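Local coordinates for protein GH127 beta-L-arabinofuranoside (Geobacillus stearothermophilus, PDB 4QK0) that hydrolyses beta-L-arabinofuranosidic bonds as a family GH127 glycoside hydrolase, probably releasing L-arabinose, at the interface of chains A and B. Coordinates in Å, arbitrary orientation; residue numbers count along the deposited sequence, not the author numbering. Chains: chain A/B, GH127 beta-L-arabinofuranoside.

Contact 1: the interface of chains A and B. Residues chain A 388, 569, 571, 605, 640; chain B 541-542, 544.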
ATOM      1  N   TRP A 388       4.031  12.095  -0.539  1.00 33.33           N
ATOM      2  CA  TRP A 388       3.725  12.796   0.731  1.00 35.50           C
ATOM      3  C   TRP A 388       4.813  12.286   1.716  1.00 30.11           C
ATOM      4  O   TRP A 388       4.707  11.186   2.185  1.00 29.39           O
ATOM      5  CB  TRP A 388       2.294  12.446   1.185  1.00 33.81           C
ATOM      6  CG  TRP A 388       1.823  13.074   2.499  1.00 36.98           C
ATOM      7  CD1 TRP A 388       2.370  14.134   3.142  1.00 36.50           C
ATOM      8  CD2 TRP A 388       0.704  12.648   3.304  1.00 34.14           C
ATOM      9  NE1 TRP A 388       1.663  14.395   4.282  1.00 38.90           N
ATOM     10  CE2 TRP A 388       0.637  13.500   4.403  1.00 37.28           C
ATOM     11  CE3 TRP A 388      -0.238  11.629   3.188  1.00 32.10           C
ATOM     12  CZ2 TRP A 388      -0.343  13.365   5.395  1.00 36.67           C
ATOM     13  CZ3 TRP A 388      -1.216  11.486   4.166  1.00 32.33           C
ATOM     14  CH2 TRP A 388      -1.266  12.345   5.246  1.00 34.91           C
ATOM     15  N   ASN A 569       0.282  19.891   0.836  1.00 29.81           N
ATOM     16  CA  ASN A 569      -1.032  19.291   0.566  1.00 29.45           C
ATOM     17  C   ASN A 569      -1.463  19.382  -0.888  1.00 27.87           C
ATOM     18  O   ASN A 569      -2.468  20.013  -1.232  1.00 25.33           O
ATOM     19  CB  ASN A 569      -2.112  19.865   1.513  1.00 30.00           C
ATOM     20  CG  ASN A 569      -3.360  19.011   1.522  1.00 33.85           C
ATOM     21  OD1 ASN A 569      -3.466  18.060   0.734  1.00 31.74           O
ATOM     22  ND2 ASN A 569      -4.305  19.325   2.417  1.00 33.41           N
ATOM     23  N   ALA A 571      -2.600  17.148  -2.795  1.00 27.77           N
ATOM     24  CA  ALA A 571      -3.921  16.487  -3.037  1.00 26.73           C
ATOM     25  C   ALA A 571      -5.058  17.493  -2.984  1.00 28.00           C
ATOM     26  O   ALA A 571      -6.039  17.369  -3.716  1.00 27.28           O
ATOM     27  CB  ALA A 571      -4.163  15.386  -2.022  1.00 26.87           C
ATOM     28  N   GLU A 605      -8.964  25.366   4.388  1.00 63.84           N
ATOM     29  CA  GLU A 605      -8.847  24.681   5.687  1.00 74.84           C
ATOM     30  C   GLU A 605      -9.210  25.656   6.824  1.00 84.76           C
ATOM     31  O   GLU A 605      -9.761  25.231   7.825  1.00 94.96           O
ATOM     32  CB  GLU A 605      -7.438  24.086   5.935  1.00 68.31           C
ATOM     33  CG  GLU A 605      -6.812  23.316   4.778  1.00 67.94           C
ATOM     34  CD  GLU A 605      -5.638  22.430   5.208  1.00 61.93           C
ATOM     35  OE1 GLU A 605      -4.768  22.029   4.349  1.00 56.92           O
ATOM     36  OE2 GLU A 605      -5.594  22.147   6.425  1.00 54.50           O
ATOM     37  N   GLU A 640       6.512  17.469  -0.937  1.00 29.18           N
ATOM     38  CA  GLU A 640       5.489  16.797  -1.696  1.00 28.22           C
ATOM     39  C   GLU A 640       5.735  16.966  -3.205  1.00 27.72           C
ATOM     40  O   GLU A 640       6.273  18.001  -3.654  1.00 23.51           O
ATOM     41  CB  GLU A 640       4.103  17.348  -1.317  1.00 27.71           C
ATOM     42  CG  GLU A 640       3.690  16.984   0.101  1.00 31.31           C
ATOM     43  CD  GLU A 640       2.216  17.286   0.391  1.00 29.85           C
ATOM     44  OE1 GLU A 640       1.330  17.099  -0.488  1.00 29.41           O
ATOM     45  OE2 GLU A 640       1.954  17.775   1.497  1.00 31.91           O
TER
ATOM     46  N   PRO B 541      -9.583  18.556   4.797  1.00 29.22           N
ATOM     47  CA  PRO B 541      -8.681  18.618   3.647  1.00 32.01           C
ATOM     48  C   PRO B 541      -7.321  17.992   3.823  1.00 30.15           C
ATOM     49  O   PRO B 541      -6.697  17.697   2.850  1.00 32.39           O
ATOM     50  CB  PRO B 541      -8.524  20.119   3.393  1.00 34.46           C
ATOM     51  CG  PRO B 541      -9.741  20.717   3.949  1.00 34.25           C
ATOM     52  CD  PRO B 541     -10.088  19.903   5.161  1.00 32.19           C
ATOM     53  N   GLN B 542      -6.851  17.821   5.052  1.00 27.29           N
ATOM     54  CA  GLN B 542      -5.625  17.130   5.315  1.00 28.09           C
ATOM     55  C   GLN B 542      -5.711  15.641   5.084  1.00 26.98           C
ATOM     56  O   GLN B 542      -4.664  14.985   4.980  1.00 27.01           O
ATOM     57  CB  GLN B 542      -5.182  17.349   6.744  1.00 32.89           C
ATOM     58  CG  GLN B 542      -4.796  18.783   7.065  1.00 38.04           C
ATOM     59  CD  GLN B 542      -3.383  19.074   6.705  1.00 36.17           C
ATOM     60  OE1 GLN B 542      -2.492  18.355   7.091  1.00 45.64           O
ATOM     61  NE2 GLN B 542      -3.174  20.090   5.899  1.00 44.93           N
ATOM     62  N   ARG B 544      -5.746  13.198   2.730  1.00 23.11           N
ATOM     63  CA  ARG B 544      -5.351  13.112   1.351  1.00 25.70           C
ATOM     64  C   ARG B 544      -6.152  12.104   0.599  1.00 22.37           C
ATOM     65  O   ARG B 544      -6.573  12.368  -0.478  1.00 23.49           O
ATOM     66  CB  ARG B 544      -3.881  12.687   1.244  1.00 30.59           C
ATOM     67  CG  ARG B 544      -2.849  13.778   1.122  1.00 31.36           C
ATOM     68  CD  ARG B 544      -2.717  14.507   2.420  1.00 29.97           C
ATOM     69  NE  ARG B 544      -1.575  15.382   2.370  1.00 30.27           N
ATOM     70  CZ  ARG B 544      -1.308  16.271   3.305  1.00 33.71           C
ATOM     71  NH1 ARG B 544      -2.113  16.419   4.350  1.00 31.95           N
ATOM     72  NH2 ARG B 544      -0.260  17.049   3.159  1.00 36.20           N
TER
HETATM   73  O   HOH W   1      -0.879  15.922  -0.326  1.00 32.05           O

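Contact 2: the interface of chains A and B. Residues chain A 538-540; chain B 608, 612-614.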
ATOM      1  N   LYS A 538      -5.386  12.504 -19.845  1.00 23.14           N
ATOM      2  CA  LYS A 538      -6.265  11.647 -19.096  1.00 28.18           C
ATOM      3  C   LYS A 538      -5.909  10.180 -19.239  1.00 26.61           C
ATOM      4  O   LYS A 538      -5.507   9.740 -20.310  1.00 30.16           O
ATOM      5  CB  LYS A 538      -7.693  11.823 -19.583  1.00 30.56           C
ATOM      6  CG  LYS A 538      -8.258  13.208 -19.364  1.00 33.89           C
ATOM      7  CD  LYS A 538      -8.488  13.597 -17.901  1.00 38.12           C
ATOM      8  CE  LYS A 538      -9.379  12.572 -17.166  1.00 46.05           C
ATOM      9  NZ  LYS A 538      -9.631  12.851 -15.735  1.00 45.24           N
ATOM     10  N   ALA A 539      -6.035   9.428 -18.155  1.00 25.63           N
ATOM     11  CA  ALA A 539      -5.792   8.004 -18.211  1.00 24.99           C
ATOM     12  C   ALA A 539      -7.067   7.258 -18.503  1.00 25.01           C
ATOM     13  O   ALA A 539      -8.169   7.720 -18.194  1.00 25.12           O
ATOM     14  CB  ALA A 539      -5.210   7.486 -16.950  1.00 25.88           C
ATOM     15  N   HIS A 540      -6.929   6.114 -19.158  1.00 25.08           N
ATOM     16  CA  HIS A 540      -8.067   5.272 -19.493  1.00 25.40           C
ATOM     17  C   HIS A 540      -8.901   5.115 -18.192  1.00 26.09           C
ATOM     18  O   HIS A 540      -8.324   5.006 -17.082  1.00 24.92           O
ATOM     19  CB  HIS A 540      -7.520   3.925 -19.920  1.00 26.97           C
ATOM     20  CG  HIS A 540      -8.527   3.019 -20.487  1.00 29.74           C
ATOM     21  ND1 HIS A 540      -9.508   2.447 -19.724  1.00 30.42           N
ATOM     22  CD2 HIS A 540      -8.673   2.519 -21.736  1.00 35.90           C
ATOM     23  CE1 HIS A 540     -10.237   1.640 -20.476  1.00 33.76           C
ATOM     24  NE2 HIS A 540      -9.738   1.655 -21.699  1.00 35.69           N
TER
ATOM     25  N   TRP B 608     -11.178   6.548 -25.588  1.00 59.86           N
ATOM     26  CA  TRP B 608      -9.800   6.078 -25.428  1.00 54.15           C
ATOM     27  C   TRP B 608      -9.401   5.198 -26.631  1.00 59.13           C
ATOM     28  O   TRP B 608      -8.314   5.418 -27.165  1.00 44.57           O
ATOM     29  CB  TRP B 608      -9.519   5.427 -24.019  1.00 44.14           C
ATOM     30  CG  TRP B 608      -9.111   6.486 -23.052  1.00 37.97           C
ATOM     31  CD1 TRP B 608      -7.845   6.831 -22.659  1.00 34.89           C
ATOM     32  CD2 TRP B 608      -9.984   7.450 -22.459  1.00 35.12           C
ATOM     33  NE1 TRP B 608      -7.896   7.926 -21.825  1.00 34.87           N
ATOM     34  CE2 TRP B 608      -9.195   8.327 -21.697  1.00 34.47           C
ATOM     35  CE3 TRP B 608     -11.353   7.651 -22.504  1.00 34.68           C
ATOM     36  CZ2 TRP B 608      -9.744   9.368 -20.951  1.00 40.36           C
ATOM     37  CZ3 TRP B 608     -11.923   8.713 -21.774  1.00 42.64           C
ATOM     38  CH2 TRP B 608     -11.126   9.556 -20.996  1.00 41.60           C
ATOM     39  N   LEU B 612      -3.861   4.226 -23.452  1.00 27.01           N
ATOM     40  CA  LEU B 612      -3.780   4.307 -22.029  1.00 26.94           C
ATOM     41  C   LEU B 612      -3.817   5.721 -21.551  1.00 24.92           C
ATOM     42  O   LEU B 612      -4.449   6.017 -20.544  1.00 29.58           O
ATOM     43  CB  LEU B 612      -2.538   3.565 -21.514  1.00 27.81           C
ATOM     44  CG  LEU B 612      -2.312   3.418 -20.032  1.00 26.66           C
ATOM     45  CD1 LEU B 612      -3.508   2.768 -19.350  1.00 29.47           C
ATOM     46  CD2 LEU B 612      -1.039   2.624 -19.764  1.00 26.50           C
ATOM     47  N   TYR B 613      -3.180   6.603 -22.275  1.00 24.38           N
ATOM     48  CA  TYR B 613      -3.128   8.024 -21.964  1.00 23.60           C
ATOM     49  C   TYR B 613      -3.520   8.841 -23.187  1.00 26.59           C
ATOM     50  O   TYR B 613      -3.075   8.528 -24.253  1.00 30.53           O
ATOM     51  CB  TYR B 613      -1.691   8.393 -21.530  1.00 21.25           C
ATOM     52  CG  TYR B 613      -1.232   7.587 -20.349  1.00 20.64           C
ATOM     53  CD1 TYR B 613      -1.924   7.662 -19.139  1.00 18.61           C
ATOM     54  CD2 TYR B 613      -0.168   6.698 -20.429  1.00 19.32           C
ATOM     55  CE1 TYR B 613      -1.540   6.933 -18.079  1.00 18.81           C
ATOM     56  CE2 TYR B 613       0.220   5.941 -19.338  1.00 18.50           C
ATOM     57  CZ  TYR B 613      -0.489   6.045 -18.172  1.00 19.78           C
ATOM     58  OH  TYR B 613      -0.158   5.290 -17.020  1.00 19.37           O
ATOM     59  N   ARG B 614      -4.364   9.866 -23.041  1.00 30.95           N
ATOM     60  CA  ARG B 614      -4.883  10.661 -24.166  1.00 35.08           C
ATOM     61  C   ARG B 614      -5.056  12.105 -23.754  1.00 33.97           C
ATOM     62  O   ARG B 614      -5.596  12.370 -22.678  1.00 34.56           O
ATOM     63  CB  ARG B 614      -6.330  10.252 -24.514  1.00 45.48           C
ATOM     64  CG  ARG B 614      -6.707   9.103 -25.421  1.00 55.55           C
ATOM     65  CD  ARG B 614      -6.040   9.314 -26.757  1.00 72.14           C
ATOM     66  NE  ARG B 614      -4.677   8.790 -26.759  1.00 79.89           N
ATOM     67  CZ  ARG B 614      -3.847   8.888 -27.785  1.00 82.13           C
ATOM     68  NH1 ARG B 614      -4.243   9.486 -28.909  1.00 89.35           N
ATOM     69  NH2 ARG B 614      -2.629   8.367 -27.692  1.00 75.53           N
TER

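Contact 1: the interface of chains A and B
The guanidinium of B:Arg544 lies flat between A:Trp388 on one face and the side-chain amide of A:Asn569 on the other. The indole is almost parallel to it, with planes 4° apart. NE of B:Arg544 sits over the five-membered ring of A:Trp388, 3.7 Å from its centroid, a cation-pi contact. CD of the arginine covers the six-membered ring. On the opposite face, OD1 of A:Asn569 is offset toward the rim. At the edge, NH2 of B:Arg544 forms a salt bridge with the carboxylate oxygen OE2 of A:Glu640 at 2.9 Å. NH1 bonds the backbone O of B:Gln542 at 3.0 Å, within its own chain. Both partners lie in the guanidinium plane and fix its rotation. OE2 of A:Glu640 also accepts the backbone N of A:Asn569, from the other face of the carboxylate. A water joins NE of B:Arg544 to A:Glu640 OE1 and A:Ala571 N.

A chi1 of -164° points the A:Asn569 side chain away from its own N and carries the amide across to B:Pro541. There ND2 gives a nearly straight bond of 2.9 Å to the backbone O of B:Pro541. NE2 of B:Gln542 meets OE1 of A:Glu605, but this glutamate is poorly ordered. The patch anchors one arginine of chain B in chain A and probably stabilises a two-fold dimer.

Contact 2: the interface of chains A and B
A:Lys538 and A:Ala539 of strand 534-539 pair with B:Arg614 and B:Tyr613 as a short antiparallel beta bridge between the chains, with backbone N of A:Lys538 bonded to O of B:Arg614 at 2.8 Å, N of B:Arg614 returning a bond to O of A:Lys538, and N of A:His540, just past the strand end, bonded to O of B:Leu612.

B:Trp608 lies against the chain A segment beside this bridge. CA of A:His540 sits over the face of its five-membered ring, 3.6 Å from the centroid. The imidazole of A:His540 is turned 55° to the indole in an edge-to-face arrangement. With chi1 at -171°, the A:His540 side chain turns away from its own N, and CD2 of the ring comes near CB of B:Trp608. The indole edge points at the carbonyl of A:Lys538. NE1 makes a weak bond to that O, which also accepts the backbone N of B:Arg614. At the benzo side, CZ2 of B:Trp608 touches CB of A:Lys538 at 3.5 Å. An alanine in place of B:Trp608 would probably leave CA of A:His540 and CB of A:Lys538 without their aromatic cover and A:Lys538 O without its weak indole donor.

The ring of B:Tyr613 meets CB of A:Ala539, with CE1 3.9 Å away. CG of B:Leu612 lies over one face of the same ring, offset toward its rim. The side chain of B:Arg614 is poorly ordered, whereas its backbone takes part in the bridge. The site joins strand 534-539 of one subunit to strand 613-614 of the other. This continues beta pairing across the subunit boundary and is likely to hold the two C-terminal domain regions in register in the dimer.

Contact 1 and contact 2 belong to one two-fold interface, and their C-alpha centres are about 25 Å apart. They share no residue. In each chain, 538-540 leads directly into 541, 542 and 544. Contact 2 uses the first stretch from chain A and contact 1 the second from chain B; the twins use the others. A:Glu605 of contact 1 and B:Trp608 of contact 2 lie three positions apart in sequence. Residues 605-608 form a 3-10 helix in chain B, whereas A:Glu605 is in a loop. Backbone pairing and side-chain anchoring are thus linked, consistent with a reciprocal two-fold dimer, though the crystal alone does not prove it in solution.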